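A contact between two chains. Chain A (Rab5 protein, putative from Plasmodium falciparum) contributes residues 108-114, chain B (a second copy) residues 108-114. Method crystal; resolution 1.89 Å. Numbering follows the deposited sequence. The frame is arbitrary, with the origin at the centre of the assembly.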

ATOM      1  N   SER A 108      -9.502  -7.028   8.719  1.00 31.17           N
ATOM      2  CA  SER A 108      -8.714  -5.890   9.162  1.00 30.95           C
ATOM      3  C   SER A 108      -7.345  -5.784   8.453  1.00 29.48           C
ATOM      4  O   SER A 108      -6.633  -4.792   8.613  1.00 29.70           O
ATOM      5  CB  SER A 108      -8.533  -5.957  10.675  1.00 31.06           C
ATOM      6  OG  SER A 108      -7.416  -6.758  11.000  1.00 34.53           O
ATOM      7  N   ILE A 109      -6.972  -6.817   7.698  1.00 27.84           N
ATOM      8  CA  ILE A 109      -5.687  -6.822   6.978  1.00 26.53           C
ATOM      9  C   ILE A 109      -5.900  -6.538   5.492  1.00 25.64           C
ATOM     10  O   ILE A 109      -5.154  -5.780   4.886  1.00 25.51           O
ATOM     11  CB  ILE A 109      -4.896  -8.152   7.200  1.00 26.32           C
ATOM     12  CG1 ILE A 109      -4.458  -8.268   8.662  1.00 26.99           C
ATOM     13  CG2 ILE A 109      -3.661  -8.243   6.293  1.00 25.45           C
ATOM     14  CD1 ILE A 109      -3.829  -9.615   9.006  1.00 27.14           C
ATOM     15  N   VAL A 110      -6.932  -7.132   4.908  1.00 24.47           N
ATOM     16  CA  VAL A 110      -7.163  -6.996   3.462  1.00 23.33           C
ATOM     17  C   VAL A 110      -7.254  -5.546   2.905  1.00 22.29           C
ATOM     18  O   VAL A 110      -6.821  -5.302   1.792  1.00 20.89           O
ATOM     19  CB  VAL A 110      -8.307  -7.943   2.945  1.00 23.86           C
ATOM     20  CG1 VAL A 110      -9.686  -7.447   3.318  1.00 24.42           C
ATOM     21  CG2 VAL A 110      -8.182  -8.156   1.449  1.00 25.00           C
ATOM     22  N   PRO A 111      -7.815  -4.583   3.676  1.00 21.81           N
ATOM     23  CA  PRO A 111      -7.815  -3.190   3.190  1.00 20.62           C
ATOM     24  C   PRO A 111      -6.417  -2.618   2.856  1.00 19.59           C
ATOM     25  O   PRO A 111      -6.310  -1.711   2.021  1.00 19.26           O
ATOM     26  CB  PRO A 111      -8.464  -2.418   4.351  1.00 20.95           C
ATOM     27  CG  PRO A 111      -9.375  -3.433   4.977  1.00 21.14           C
ATOM     28  CD  PRO A 111      -8.516  -4.685   4.969  1.00 22.37           C
ATOM     29  N   LEU A 112      -5.377  -3.154   3.494  1.00 18.44           N
ATOM     30  CA  LEU A 112      -3.994  -2.756   3.205  1.00 17.50           C
ATOM     31  C   LEU A 112      -3.637  -3.120   1.767  1.00 16.86           C
ATOM     32  O   LEU A 112      -2.844  -2.429   1.129  1.00 16.77           O
ATOM     33  CB  LEU A 112      -3.026  -3.446   4.179  1.00 16.69           C
ATOM     34  CG  LEU A 112      -3.233  -3.138   5.672  1.00 18.21           C
ATOM     35  CD1 LEU A 112      -2.410  -4.108   6.516  1.00 20.00           C
ATOM     36  CD2 LEU A 112      -2.868  -1.685   6.026  1.00 14.95           C
ATOM     37  N   TYR A 113      -4.234  -4.208   1.274  1.00 16.05           N
ATOM     38  CA  TYR A 113      -4.030  -4.663  -0.116  1.00 16.85           C
ATOM     39  C   TYR A 113      -4.814  -3.840  -1.127  1.00 17.41           C
ATOM     40  O   TYR A 113      -4.324  -3.599  -2.227  1.00 17.70           O
ATOM     41  CB  TYR A 113      -4.356  -6.162  -0.290  1.00 16.24           C
ATOM     42  CG  TYR A 113      -3.381  -7.068   0.428  1.00 14.93           C
ATOM     43  CD1 TYR A 113      -3.507  -7.308   1.807  1.00 17.95           C
ATOM     44  CD2 TYR A 113      -2.350  -7.701  -0.266  1.00 15.51           C
ATOM     45  CE1 TYR A 113      -2.605  -8.124   2.479  1.00 15.68           C
ATOM     46  CE2 TYR A 113      -1.436  -8.514   0.392  1.00 15.38           C
ATOM     47  CZ  TYR A 113      -1.577  -8.724   1.766  1.00 17.74           C
ATOM     48  OH  TYR A 113      -0.670  -9.528   2.423  1.00 17.75           O
ATOM     49  N   TYR A 114      -6.026  -3.430  -0.761  1.00 18.38           N
ATOM     50  CA  TYR A 114      -6.888  -2.638  -1.640  1.00 19.44           C
ATOM     51  C   TYR A 114      -6.506  -1.178  -1.762  1.00 18.58           C
ATOM     52  O   TYR A 114      -6.649  -0.605  -2.842  1.00 17.31           O
ATOM     53  CB  TYR A 114      -8.345  -2.652  -1.151  1.00 21.26           C
ATOM     54  CG  TYR A 114      -9.003  -3.997  -1.073  1.00 23.91           C
ATOM     55  CD1 TYR A 114      -8.483  -5.110  -1.744  1.00 25.37           C
ATOM     56  CD2 TYR A 114     -10.187  -4.152  -0.351  1.00 26.44           C
ATOM     57  CE1 TYR A 114      -9.119  -6.361  -1.679  1.00 26.74           C
ATOM     58  CE2 TYR A 114     -10.838  -5.383  -0.288  1.00 29.11           C
ATOM     59  CZ  TYR A 114     -10.297  -6.480  -0.950  1.00 27.99           C
ATOM     60  OH  TYR A 114     -10.947  -7.697  -0.856  1.00 29.82           O
TER
ATOM     61  N   SER B 108       5.351 -10.041   9.288  1.00 31.17           N
ATOM     62  CA  SER B 108       4.755 -10.385   8.007  1.00 30.95           C
ATOM     63  C   SER B 108       3.652  -9.398   7.563  1.00 29.48           C
ATOM     64  O   SER B 108       3.164  -9.472   6.435  1.00 29.70           O
ATOM     65  CB  SER B 108       4.212 -11.809   8.066  1.00 31.06           C
ATOM     66  OG  SER B 108       2.899 -11.811   8.588  1.00 34.53           O
ATOM     67  N   ILE B 109       3.246  -8.499   8.459  1.00 27.84           N
ATOM     68  CA  ILE B 109       2.201  -7.512   8.143  1.00 26.53           C
ATOM     69  C   ILE B 109       2.817  -6.138   7.881  1.00 25.64           C
ATOM     70  O   ILE B 109       2.424  -5.443   6.953  1.00 25.51           O
ATOM     71  CB  ILE B 109       1.102  -7.444   9.254  1.00 26.32           C
ATOM     72  CG1 ILE B 109       0.316  -8.757   9.299  1.00 26.99           C
ATOM     73  CG2 ILE B 109       0.128  -6.280   9.028  1.00 25.45           C
ATOM     74  CD1 ILE B 109      -0.661  -8.844  10.466  1.00 27.14           C
ATOM     75  N   VAL B 110       3.798  -5.756   8.687  1.00 24.47           N
ATOM     76  CA  VAL B 110       4.388  -4.414   8.574  1.00 23.33           C
ATOM     77  C   VAL B 110       4.930  -4.008   7.173  1.00 22.29           C
ATOM     78  O   VAL B 110       4.838  -2.849   6.806  1.00 20.89           O
ATOM     79  CB  VAL B 110       5.380  -4.093   9.751  1.00 23.86           C
ATOM     80  CG1 VAL B 110       6.706  -4.803   9.605  1.00 24.42           C
ATOM     81  CG2 VAL B 110       5.567  -2.594   9.892  1.00 25.00           C
ATOM     82  N   PRO B 111       5.494  -4.958   6.390  1.00 21.81           N
ATOM     83  CA  PRO B 111       5.921  -4.596   5.024  1.00 20.62           C
ATOM     84  C   PRO B 111       4.806  -4.004   4.130  1.00 19.59           C
ATOM     85  O   PRO B 111       5.106  -3.241   3.203  1.00 19.26           O
ATOM     86  CB  PRO B 111       6.433  -5.930   4.456  1.00 20.95           C
ATOM     87  CG  PRO B 111       6.919  -6.663   5.672  1.00 21.14           C
ATOM     88  CD  PRO B 111       5.829  -6.363   6.686  1.00 22.37           C
ATOM     89  N   LEU B 112       3.552  -4.348   4.420  1.00 18.44           N
ATOM     90  CA  LEU B 112       2.402  -3.789   3.700  1.00 17.50           C
ATOM     91  C   LEU B 112       2.323  -2.284   3.934  1.00 16.86           C
ATOM     92  O   LEU B 112       1.879  -1.541   3.060  1.00 16.77           O
ATOM     93  CB  LEU B 112       1.102  -4.465   4.165  1.00 16.69           C
ATOM     94  CG  LEU B 112       1.014  -5.986   3.952  1.00 18.21           C
ATOM     95  CD1 LEU B 112      -0.181  -6.544   4.721  1.00 20.00           C
ATOM     96  CD2 LEU B 112       0.910  -6.363   2.463  1.00 14.95           C
ATOM     97  N   TYR B 113       2.760  -1.852   5.120  1.00 16.05           N
ATOM     98  CA  TYR B 113       2.794  -0.421   5.479  1.00 16.85           C
ATOM     99  C   TYR B 113       3.958   0.320   4.840  1.00 17.41           C
ATOM    100  O   TYR B 113       3.808   1.479   4.463  1.00 17.70           O
ATOM    101  CB  TYR B 113       2.807  -0.206   7.008  1.00 16.24           C
ATOM    102  CG  TYR B 113       1.513  -0.613   7.675  1.00 14.93           C
ATOM    103  CD1 TYR B 113       1.252  -1.962   7.972  1.00 17.95           C
ATOM    104  CD2 TYR B 113       0.560   0.341   8.029  1.00 15.51           C
ATOM    105  CE1 TYR B 113       0.058  -2.348   8.568  1.00 15.68           C
ATOM    106  CE2 TYR B 113      -0.642  -0.029   8.620  1.00 15.38           C
ATOM    107  CZ  TYR B 113      -0.880  -1.378   8.891  1.00 17.74           C
ATOM    108  OH  TYR B 113      -2.073  -1.749   9.474  1.00 17.75           O
ATOM    109  N   TYR B 114       5.110  -0.339   4.736  1.00 18.38           N
ATOM    110  CA  TYR B 114       6.309   0.259   4.149  1.00 19.44           C
ATOM    111  C   TYR B 114       6.304   0.347   2.638  1.00 18.58           C
ATOM    112  O   TYR B 114       6.823   1.320   2.088  1.00 17.31           O
ATOM    113  CB  TYR B 114       7.569  -0.541   4.520  1.00 21.26           C
ATOM    114  CG  TYR B 114       7.871  -0.658   5.983  1.00 23.91           C
ATOM    115  CD1 TYR B 114       7.288   0.199   6.925  1.00 25.37           C
ATOM    116  CD2 TYR B 114       8.785  -1.613   6.432  1.00 26.44           C
ATOM    117  CE1 TYR B 114       7.594   0.092   8.292  1.00 26.74           C
ATOM    118  CE2 TYR B 114       9.110  -1.721   7.783  1.00 29.11           C
ATOM    119  CZ  TYR B 114       8.509  -0.871   8.704  1.00 27.99           C
ATOM    120  OH  TYR B 114       8.828  -1.011  10.042  1.00 29.82           O
TER
HETATM  121  O   HOH W   1      -4.622  -3.612   9.871  1.00 37.52           O
HETATM  122  O   HOH W   2       1.229 -10.337   4.844  1.00 37.52           O

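The two copies of this stretch meet across an exact two-fold axis, so each contact described here either occurs twice or joins a residue to its own symmetry mate. The two short helices run nearly in the same direction, 24° apart, with their axes 10.2 Å from one another at closest approach. That spacing leaves room for side chains between them, and the contact, which buries 310 Å² in all, is made by apolar packing without a direct hydrogen bond.

Leu A112 and Leu B112 contribute most of this surface: 86 Å² of Leu A112 and 87 Å² of Leu B112 are covered by the other stretch, more than half of the total. They lie where the backbones come close, their CA atoms 6.5 Å apart, and both point their CA-to-CB bonds toward the other chain. In the m,t rotamer, CD1 of Leu A112 meets CD1 of Leu B112 at 3.8 Å across the axis and also borders the Tyr B113 ring, 3.7 Å from Tyr B113 CE1. CD2 of Leu A112 lies over a face of the same ring, 3.5 Å from Tyr B113 CZ and 4.0 Å from the ring centroid. This methyl sits 29° off the ring normal, a CH-pi arrangement displaced from the ring centre toward the hydroxyl end, and Leu B112 CD2 packs on Tyr A113 in the same way. A branched aliphatic chain suits this position: it presents two methyls to the ring, and one of them also meets its mate across the axis.

Ile A109 and Ile B109 extend the apolar seam three residues earlier, outside the helix. Their CA-to-CB bonds point sideways, but with chi1 m and chi2 t the chains reach inward, bringing the CD1 atoms of Ile A109 and Ile B109 within 3.6 Å of each other. The other branch also takes part: CG2 of Ile A109 lies 4.2 Å from CD1 of Leu B112, linking the isoleucine pair to the leucine pair.

Tyr A113 and Tyr B113 likewise leave their backbones sideways, and their rings reach across to the opposing leucines. Besides a broad apolar face, tyrosine supplies a polar end. Tyr B113 OH is 3.2 Å from water 1, which donates a hydrogen bond to Ser A108 O at 2.6 Å between the water oxygen and that carbonyl; water 2 makes the equivalent bridge between Tyr A113 OH and Ser B108 O. The hydroxyls thus find hydrogen-bonding partners beside the hydrophobic contact, and the two waters provide polar links between two stretches that share no direct hydrogen bond.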